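Local coordinates for DNA helicase RecQ (Deinococcus radiodurans, PDB 4Q48), which probably couples ATP hydrolysis to 3'-5' translocation and unwinding of duplex DNA, acting in DNA repair and recombination, at residues Phe93-Thr97 and Ala121-Met127. Numbering follows the deposited sequence.
Sequences FLNST and APERLLM
This is a backbone-bonded packing of a post-strand loop on a helix N-terminus, at the edge of the parallel sheet in the first RecA-like, DEAD/DEAH-box domain of the helicase core. It joins the outermost strand 91-94 and the loop after it to the N-terminal turn of the short helix that follows the neighbouring strand 117-120. Phe-93 and Leu-94 are extended, Asn-95 is still stretched (phi/psi -165/169), and at Ser-96 and Thr-97 the backbone leaves the extended conformation, with psi -1 and -7. Across from them Ala-121, also extended (-63/147), is the N-cap of helix 122-125, whose first turn is closed by Leu-125 N to Ala-121 O at 3.0 Å. Pro-122 suits the first helical turn, where its missing amide hydrogen costs no bond.

Register is set by Asn-95 opposite Ala-121, with CA atoms 5.5 Å apart. The parallel pairing, in which Leu-94 also bonds Tyr-119, continues one residue beyond strand 117-120, as Ala-121 N donates to Leu-94 O at 3.3 Å and 152°. Small Ala-121 points toward the loop, its CB 4.0 Å from Asn-95 CB. Arg-124 (chi1 t, chi2 p) lays its aliphatic part on Leu-94 (t, p), CG to CG 3.8 Å, while helix 100-111 packs against both side chains. Arg-124 NH1 comes to 3.6 Å from Ser-96 OG. Asn-95, chi1 p, turns OD1 back to accept from Thr-97 OG1 at 2.7 Å and, weakly, from Thr-97 N at 3.3 Å, bracing the turn.

One backbone hydrogen bond and the methylene-on-leucine packing thus hold Leu-94 and the loop after it against the start of helix 122-125, while the guanidinium of Arg-124 extends beyond the apolar patch to the exposed Ser-96.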
loop_
_atom_site.group_PDB
_atom_site.type_symbol
_atom_site.label_atom_id
_atom_site.label_comp_id
_atom_site.label_asym_id
_atom_site.label_seq_id
_atom_site.Cartn_x
_atom_site.Cartn_y
_atom_site.Cartn_z
ATOM N N PHE A 93 -25.278 -5.578 -10.883
ATOM C CA PHE A 93 -25.039 -5.019 -9.557
ATOM C C PHE A 93 -26.183 -5.266 -8.665
ATOM O O PHE A 93 -27.329 -5.090 -9.057
ATOM C CB PHE A 93 -24.836 -3.505 -9.580
ATOM C CG PHE A 93 -23.763 -3.074 -10.466
ATOM C CD1 PHE A 93 -22.446 -3.358 -10.153
ATOM C CD2 PHE A 93 -24.054 -2.398 -11.631
ATOM C CE1 PHE A 93 -21.421 -2.972 -10.984
ATOM C CE2 PHE A 93 -23.041 -2.006 -12.468
ATOM C CZ PHE A 93 -21.714 -2.287 -12.136
ATOM N N LEU A 94 -25.844 -5.585 -7.429
ATOM C CA LEU A 94 -26.813 -5.822 -6.403
ATOM C C LEU A 94 -26.420 -4.958 -5.196
ATOM O O LEU A 94 -25.367 -5.166 -4.591
ATOM C CB LEU A 94 -26.837 -7.312 -6.086
ATOM C CG LEU A 94 -27.978 -7.972 -5.326
ATOM C CD1 LEU A 94 -29.195 -8.024 -6.231
ATOM C CD2 LEU A 94 -27.543 -9.383 -4.928
ATOM N N ASN A 95 -27.276 -3.993 -4.863
ATOM C CA ASN A 95 -27.085 -3.123 -3.702
ATOM C C ASN A 95 -28.382 -2.387 -3.359
ATOM O O ASN A 95 -29.331 -2.369 -4.154
ATOM C CB ASN A 95 -25.972 -2.100 -3.946
ATOM C CG ASN A 95 -26.116 -1.398 -5.280
ATOM O OD1 ASN A 95 -27.012 -0.575 -5.459
ATOM N ND2 ASN A 95 -25.235 -1.719 -6.223
ATOM N N SER A 96 -28.411 -1.745 -2.196
ATOM C CA SER A 96 -29.643 -1.116 -1.731
ATOM C C SER A 96 -29.960 0.237 -2.374
ATOM O O SER A 96 -30.996 0.824 -2.081
ATOM C CB SER A 96 -29.610 -0.976 -0.209
ATOM O OG SER A 96 -29.718 -2.259 0.397
ATOM N N THR A 97 -29.095 0.728 -3.259
ATOM C CA THR A 97 -29.468 1.863 -4.099
ATOM C C THR A 97 -30.531 1.445 -5.112
ATOM O O THR A 97 -31.062 2.284 -5.828
ATOM C CB THR A 97 -28.266 2.445 -4.896
ATOM O OG1 THR A 97 -28.098 1.745 -6.148
ATOM C CG2 THR A 97 -26.982 2.404 -4.065
ATOM N N ALA A 121 -22.499 -5.021 -2.984
ATOM C CA ALA A 121 -22.072 -4.304 -1.814
ATOM C C ALA A 121 -22.114 -5.267 -0.634
ATOM O O ALA A 121 -22.978 -6.137 -0.572
ATOM C CB ALA A 121 -22.968 -3.107 -1.572
ATOM N N PRO A 122 -21.191 -5.094 0.320
ATOM C CA PRO A 122 -21.120 -5.910 1.538
ATOM C C PRO A 122 -22.432 -5.896 2.300
ATOM O O PRO A 122 -22.848 -6.889 2.899
ATOM C CB PRO A 122 -20.026 -5.216 2.351
ATOM C CG PRO A 122 -19.197 -4.520 1.343
ATOM C CD PRO A 122 -20.118 -4.086 0.263
ATOM N N GLU A 123 -23.084 -4.744 2.248
ATOM C CA GLU A 123 -24.352 -4.520 2.928
ATOM C C GLU A 123 -25.386 -5.516 2.397
ATOM O O GLU A 123 -26.100 -6.158 3.170
ATOM C CB GLU A 123 -24.783 -3.051 2.740
ATOM C CG GLU A 123 -26.265 -2.784 2.748
ATOM C CD GLU A 123 -26.906 -3.031 1.391
ATOM O OE1 GLU A 123 -26.198 -2.911 0.361
ATOM O OE2 GLU A 123 -28.113 -3.355 1.362
ATOM N N ARG A 124 -25.458 -5.651 1.075
ATOM C CA ARG A 124 -26.349 -6.643 0.494
ATOM C C ARG A 124 -25.898 -8.077 0.828
ATOM O O ARG A 124 -26.709 -8.886 1.250
ATOM C CB ARG A 124 -26.438 -6.458 -1.019
ATOM C CG ARG A 124 -27.673 -7.081 -1.636
ATOM C CD ARG A 124 -28.897 -6.327 -1.189
ATOM N NE ARG A 124 -30.107 -6.849 -1.797
ATOM C CZ ARG A 124 -31.294 -6.281 -1.653
ATOM N NH1 ARG A 124 -31.401 -5.175 -0.926
ATOM N NH2 ARG A 124 -32.363 -6.806 -2.239
ATOM N N LEU A 125 -24.612 -8.378 0.649
ATOM C CA LEU A 125 -24.098 -9.734 0.789
ATOM C C LEU A 125 -24.328 -10.358 2.161
ATOM O O LEU A 125 -24.667 -11.539 2.268
ATOM C CB LEU A 125 -22.604 -9.780 0.485
ATOM C CG LEU A 125 -21.948 -11.122 0.815
ATOM C CD1 LEU A 125 -22.407 -12.156 -0.182
ATOM C CD2 LEU A 125 -20.421 -11.057 0.825
ATOM N N LEU A 126 -24.158 -9.573 3.217
ATOM C CA LEU A 126 -24.122 -10.165 4.550
ATOM C C LEU A 126 -25.516 -10.378 5.110
ATOM O O LEU A 126 -25.671 -11.030 6.147
ATOM C CB LEU A 126 -23.274 -9.301 5.492
ATOM C CG LEU A 126 -21.797 -9.216 5.109
ATOM C CD1 LEU A 126 -21.174 -7.922 5.592
ATOM C CD2 LEU A 126 -21.061 -10.402 5.679
ATOM N N MET A 127 -26.522 -9.832 4.430
ATOM C CA MET A 127 -27.923 -10.054 4.804
ATOM C C MET A 127 -28.251 -11.565 4.775
ATOM O O MET A 127 -27.924 -12.269 3.786
ATOM C CB MET A 127 -28.872 -9.307 3.862
ATOM C CG MET A 127 -28.903 -7.800 3.976
ATOM S SD MET A 127 -30.035 -7.123 2.732
ATOM C CE MET A 127 -30.257 -5.446 3.352
#